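Local coordinates for protein ABC transporter permease (Klebsiella pneumoniae, PDB 5NUP) that is an outer-membrane lipoprotein of the MlaA family that probably helps remove phospholipids from the outer leaflet to maintain lipid asymmetry, at residues 33-45 against 175-189. Numbering follows the deposited sequence.
Sequences DPYVLRPVAVAWR and IETRAQLLDSDGLLR
A salt-bridge network flanking a near-perpendicular helix crossing joins Asp33, Arg38, Arg178 and Asp185 in this MlaA-family fold, and illustrates how residues on either side of a helix break, here at Val36-Leu37, can both bind one segment, 175-189. Arg178 presents its NE/NH2 edge to the Asp33 carboxylate: NE reaches OD1 at 2.7 Å and NH2 reaches OD2 at 3.0 Å, each oxygen offering its syn lone pair, with the two groups nearly coplanar. Arg38 also holds Asp185 by two nitrogens, NE and NH1, but less flatly, the planes standing 37° apart. Arg38 NE lies 2.7 Å from Asp185 OD1, which Arg178 NH2 also reaches in a weak, long bond that connects the two pairs. Arg38 NE and Arg178 NH2 approach each other, a closeness the two carboxylates probably offset. Leu182 CD2 covers one face of the Arg38 guanidinium, while Leu182 CD1 packs against Ala41 CB.

At the crossing itself, where the axes of 38-45 and 175-180 pass 8.3 Å apart at 81°, two small residues, Ala41 and Ala179, allow close approach. With chi1 at -169° Trp44 CG lies opposite the backbone nitrogen, which carries the indole to Ile175 CG2, met obliquely, and lets NE1 donate to Glu176 OE2 at 2.9 Å. Glu176 also salt-bridges Arg53, so helix 50-62 adjoins this end; at the other, poorly ordered Arg189 makes a less certain cation-pi contact with Phe29 of helix 18-35.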
loop_
_atom_site.group_PDB
_atom_site.type_symbol
_atom_site.label_atom_id
_atom_site.label_comp_id
_atom_site.label_asym_id
_atom_site.label_seq_id
_atom_site.Cartn_x
_atom_site.Cartn_y
_atom_site.Cartn_z
ATOM N N ASP F 33 42.556 51.588 8.697
ATOM C CA ASP F 33 42.181 50.579 9.677
ATOM C C ASP F 33 41.656 51.216 10.972
ATOM O O ASP F 33 40.602 50.803 11.457
ATOM C CB ASP F 33 43.368 49.637 9.920
ATOM C CG ASP F 33 43.017 48.453 10.804
ATOM O OD1 ASP F 33 42.239 47.566 10.363
ATOM O OD2 ASP F 33 43.553 48.403 11.932
ATOM N N PRO F 34 42.306 52.218 11.569
ATOM C CA PRO F 34 41.738 52.784 12.805
ATOM C C PRO F 34 40.522 53.675 12.583
ATOM O O PRO F 34 39.605 53.665 13.408
ATOM C CB PRO F 34 42.897 53.597 13.396
ATOM C CG PRO F 34 44.091 53.220 12.615
ATOM C CD PRO F 34 43.607 52.836 11.266
ATOM N N TYR F 35 40.499 54.448 11.489
ATOM C CA TYR F 35 39.445 55.437 11.263
ATOM C C TYR F 35 38.212 54.854 10.585
ATOM O O TYR F 35 37.100 55.326 10.833
ATOM C CB TYR F 35 39.944 56.592 10.381
ATOM C CG TYR F 35 40.869 57.610 11.012
ATOM C CD1 TYR F 35 41.176 57.580 12.371
ATOM C CD2 TYR F 35 41.429 58.623 10.232
ATOM C CE1 TYR F 35 42.020 58.535 12.938
ATOM C CE2 TYR F 35 42.272 59.576 10.783
ATOM C CZ TYR F 35 42.566 59.528 12.134
ATOM O OH TYR F 35 43.408 60.473 12.673
ATOM N N VAL F 36 38.375 53.852 9.733
ATOM C CA VAL F 36 37.233 53.140 9.172
ATOM C C VAL F 36 37.571 51.654 9.244
ATOM O O VAL F 36 38.543 51.269 9.900
ATOM C CB VAL F 36 36.920 53.617 7.739
ATOM C CG1 VAL F 36 37.898 53.048 6.743
ATOM C CG2 VAL F 36 35.496 53.268 7.345
ATOM N N LEU F 37 36.755 50.809 8.635
ATOM C CA LEU F 37 37.008 49.371 8.600
ATOM C C LEU F 37 37.073 48.700 9.974
ATOM O O LEU F 37 36.278 47.792 10.244
ATOM C CB LEU F 37 38.295 49.050 7.824
ATOM C CG LEU F 37 38.507 47.529 7.720
ATOM C CD1 LEU F 37 37.622 46.907 6.649
ATOM C CD2 LEU F 37 39.959 47.180 7.466
ATOM N N ARG F 38 37.959 49.145 10.879
ATOM C CA ARG F 38 37.959 48.415 12.143
ATOM C C ARG F 38 36.750 48.853 12.965
ATOM O O ARG F 38 36.134 48.021 13.642
ATOM C CB ARG F 38 39.255 48.590 12.941
ATOM C CG ARG F 38 39.112 47.981 14.311
ATOM C CD ARG F 38 40.119 48.422 15.320
ATOM N NE ARG F 38 40.618 47.253 16.037
ATOM C CZ ARG F 38 40.106 46.794 17.178
ATOM N NH1 ARG F 38 40.625 45.717 17.762
ATOM N NH2 ARG F 38 39.059 47.403 17.727
ATOM N N PRO F 39 36.374 50.134 12.951
ATOM C CA PRO F 39 35.016 50.458 13.419
ATOM C C PRO F 39 33.937 49.675 12.682
ATOM O O PRO F 39 32.973 49.214 13.306
ATOM C CB PRO F 39 34.898 51.970 13.166
ATOM C CG PRO F 39 36.284 52.467 12.944
ATOM C CD PRO F 39 37.245 51.323 12.912
ATOM N N VAL F 40 34.077 49.500 11.363
ATOM C CA VAL F 40 33.090 48.722 10.618
ATOM C C VAL F 40 33.141 47.249 11.015
ATOM O O VAL F 40 32.108 46.572 11.040
ATOM C CB VAL F 40 33.285 48.907 9.103
ATOM C CG1 VAL F 40 32.351 48.019 8.357
ATOM C CG2 VAL F 40 32.989 50.308 8.703
ATOM N N ALA F 41 34.308 46.739 11.400
ATOM C CA ALA F 41 34.362 45.334 11.784
ATOM C C ALA F 41 33.912 45.102 13.216
ATOM O O ALA F 41 33.448 43.999 13.527
ATOM C CB ALA F 41 35.771 44.775 11.611
ATOM N N VAL F 42 34.027 46.099 14.103
ATOM C CA VAL F 42 33.476 45.893 15.441
ATOM C C VAL F 42 31.967 46.056 15.422
ATOM O O VAL F 42 31.255 45.303 16.101
ATOM C CB VAL F 42 34.111 46.816 16.495
ATOM C CG1 VAL F 42 35.592 46.604 16.560
ATOM C CG2 VAL F 42 33.772 48.263 16.232
ATOM N N ALA F 43 31.447 46.973 14.600
ATOM C CA ALA F 43 30.002 47.054 14.432
ATOM C C ALA F 43 29.461 45.743 13.867
ATOM O O ALA F 43 28.396 45.274 14.281
ATOM C CB ALA F 43 29.645 48.237 13.532
ATOM N N TRP F 44 30.194 45.136 12.927
ATOM C CA TRP F 44 29.841 43.819 12.407
ATOM C C TRP F 44 29.796 42.796 13.533
ATOM O O TRP F 44 28.834 42.024 13.661
ATOM C CB TRP F 44 30.864 43.414 11.338
ATOM C CG TRP F 44 30.544 42.201 10.490
ATOM C CD1 TRP F 44 31.019 40.932 10.660
ATOM C CD2 TRP F 44 29.714 42.166 9.318
ATOM N NE1 TRP F 44 30.522 40.109 9.677
ATOM C CE2 TRP F 44 29.720 40.845 8.843
ATOM C CE3 TRP F 44 28.958 43.125 8.635
ATOM C CZ2 TRP F 44 29.002 40.460 7.718
ATOM C CZ3 TRP F 44 28.246 42.741 7.525
ATOM C CH2 TRP F 44 28.271 41.423 7.078
ATOM N N ARG F 45 30.835 42.777 14.363
ATOM C CA ARG F 45 30.912 41.785 15.424
ATOM C C ARG F 45 29.947 42.093 16.560
ATOM O O ARG F 45 29.605 41.190 17.331
ATOM C CB ARG F 45 32.360 41.661 15.909
ATOM C CG ARG F 45 32.574 40.495 16.838
ATOM C CD ARG F 45 32.849 40.970 18.237
ATOM N NE ARG F 45 34.153 41.612 18.270
ATOM C CZ ARG F 45 34.423 42.754 18.887
ATOM N NH1 ARG F 45 33.472 43.414 19.533
ATOM N NH2 ARG F 45 35.654 43.236 18.850
ATOM N N ILE F 175 35.063 42.583 5.436
ATOM C CA ILE F 175 34.646 42.975 6.780
ATOM C C ILE F 175 34.640 41.769 7.699
ATOM O O ILE F 175 35.034 41.865 8.871
ATOM C CB ILE F 175 33.270 43.670 6.761
ATOM C CG1 ILE F 175 33.279 44.866 5.804
ATOM C CG2 ILE F 175 32.846 44.050 8.173
ATOM C CD1 ILE F 175 31.963 45.614 5.743
ATOM N N GLU F 176 34.268 40.598 7.171
ATOM C CA GLU F 176 34.239 39.426 8.036
ATOM C C GLU F 176 35.657 39.021 8.424
ATOM O O GLU F 176 35.966 38.868 9.613
ATOM C CB GLU F 176 33.470 38.277 7.374
ATOM C CG GLU F 176 33.597 36.968 8.145
ATOM C CD GLU F 176 32.740 36.942 9.401
ATOM O OE1 GLU F 176 33.240 36.471 10.448
ATOM O OE2 GLU F 176 31.578 37.412 9.334
ATOM N N THR F 177 36.555 38.935 7.440
ATOM C CA THR F 177 37.960 38.649 7.730
ATOM C C THR F 177 38.543 39.642 8.733
ATOM O O THR F 177 39.300 39.252 9.633
ATOM C CB THR F 177 38.776 38.662 6.433
ATOM O OG1 THR F 177 38.209 37.736 5.494
ATOM C CG2 THR F 177 40.239 38.309 6.719
ATOM N N ARG F 178 38.235 40.933 8.577
ATOM C CA ARG F 178 38.670 41.897 9.582
ATOM C C ARG F 178 37.959 41.641 10.904
ATOM O O ARG F 178 38.575 41.719 11.975
ATOM C CB ARG F 178 38.454 43.336 9.097
ATOM C CG ARG F 178 38.947 44.401 10.091
ATOM C CD ARG F 178 40.441 44.236 10.284
ATOM N NE ARG F 178 41.083 45.267 11.093
ATOM C CZ ARG F 178 41.523 45.071 12.331
ATOM N NH1 ARG F 178 41.377 43.882 12.902
ATOM N NH2 ARG F 178 42.105 46.063 12.998
ATOM N N ALA F 179 36.656 41.354 10.850
ATOM C CA ALA F 179 35.921 41.079 12.080
ATOM C C ALA F 179 36.543 39.909 12.833
ATOM O O ALA F 179 36.644 39.937 14.062
ATOM C CB ALA F 179 34.447 40.805 11.776
ATOM N N GLN F 180 36.977 38.868 12.119
ATOM C CA GLN F 180 37.609 37.764 12.833
ATOM C C GLN F 180 38.997 38.149 13.320
ATOM O O GLN F 180 39.379 37.802 14.444
ATOM C CB GLN F 180 37.637 36.508 11.979
ATOM C CG GLN F 180 36.334 36.278 11.280
ATOM C CD GLN F 180 36.023 34.820 11.126
ATOM O OE1 GLN F 180 34.865 34.435 11.192
ATOM N NE2 GLN F 180 37.056 33.989 10.992
ATOM N N LEU F 181 39.755 38.901 12.518
ATOM C CA LEU F 181 41.052 39.380 13.001
ATOM C C LEU F 181 40.926 40.417 14.111
ATOM O O LEU F 181 41.959 40.901 14.580
ATOM C CB LEU F 181 41.890 39.986 11.866
ATOM C CG LEU F 181 42.395 39.140 10.705
ATOM C CD1 LEU F 181 42.823 40.050 9.574
ATOM C CD2 LEU F 181 43.569 38.309 11.187
ATOM N N LEU F 182 39.710 40.786 14.529
ATOM C CA LEU F 182 39.556 41.833 15.533
ATOM C C LEU F 182 40.273 41.497 16.830
ATOM O O LEU F 182 40.608 42.404 17.599
ATOM C CB LEU F 182 38.082 42.094 15.824
ATOM C CG LEU F 182 37.486 43.271 15.065
ATOM C CD1 LEU F 182 35.984 43.290 15.266
ATOM C CD2 LEU F 182 38.156 44.583 15.523
ATOM N N ASP F 183 40.490 40.215 17.100
ATOM C CA ASP F 183 41.087 39.786 18.352
ATOM C C ASP F 183 42.596 39.587 18.254
ATOM O O ASP F 183 43.226 39.305 19.277
ATOM C CB ASP F 183 40.436 38.473 18.832
ATOM C CG ASP F 183 39.101 38.689 19.556
ATOM O OD1 ASP F 183 38.198 39.372 19.015
ATOM O OD2 ASP F 183 38.954 38.166 20.678
ATOM N N SER F 184 43.188 39.704 17.055
ATOM C CA SER F 184 44.641 39.716 16.905
ATOM C C SER F 184 45.208 40.959 16.214
ATOM O O SER F 184 46.439 41.080 16.107
ATOM C CB SER F 184 45.085 38.466 16.123
ATOM O OG SER F 184 44.259 38.238 14.983
ATOM N N ASP F 185 44.360 41.897 15.776
ATOM C CA ASP F 185 44.835 43.201 15.317
ATOM C C ASP F 185 45.802 43.836 16.306
ATOM O O ASP F 185 46.793 44.453 15.903
ATOM C CB ASP F 185 43.651 44.129 15.038
ATOM C CG ASP F 185 43.166 44.850 16.273
ATOM O OD1 ASP F 185 43.090 46.095 16.236
ATOM O OD2 ASP F 185 42.856 44.176 17.277
ATOM N N GLY F 186 45.525 43.707 17.602
ATOM C CA GLY F 186 46.273 44.439 18.604
ATOM C C GLY F 186 47.685 43.949 18.824
ATOM O O GLY F 186 48.420 44.552 19.616
ATOM N N LEU F 187 48.083 42.877 18.134
ATOM C CA LEU F 187 49.376 42.243 18.343
ATOM C C LEU F 187 50.268 42.316 17.106
ATOM O O LEU F 187 51.421 41.874 17.162
ATOM C CB LEU F 187 49.176 40.785 18.787
ATOM C CG LEU F 187 49.062 40.601 20.313
ATOM C CD1 LEU F 187 48.760 39.148 20.702
ATOM C CD2 LEU F 187 50.269 41.151 21.088
ATOM N N LEU F 188 49.758 42.837 15.988
ATOM C CA LEU F 188 50.578 43.357 14.897
ATOM C C LEU F 188 50.985 44.816 15.071
ATOM O O LEU F 188 52.011 45.226 14.515
ATOM C CB LEU F 188 49.830 43.221 13.562
ATOM C CG LEU F 188 50.667 43.342 12.285
ATOM C CD1 LEU F 188 51.948 42.537 12.419
ATOM C CD2 LEU F 188 49.878 42.911 11.043
ATOM N N ARG F 189 50.259 45.593 15.876
ATOM C CA ARG F 189 50.501 47.031 15.886
ATOM C C ARG F 189 51.768 47.362 16.652
ATOM O O ARG F 189 52.428 48.361 16.350
ATOM C CB ARG F 189 49.312 47.729 16.551
ATOM C CG ARG F 189 48.809 49.068 16.021
ATOM C CD ARG F 189 47.560 48.735 15.206
ATOM N NE ARG F 189 46.953 49.841 14.473
ATOM C CZ ARG F 189 46.931 49.946 13.155
ATOM N NH1 ARG F 189 46.335 50.972 12.574
ATOM N NH2 ARG F 189 47.547 49.057 12.414
#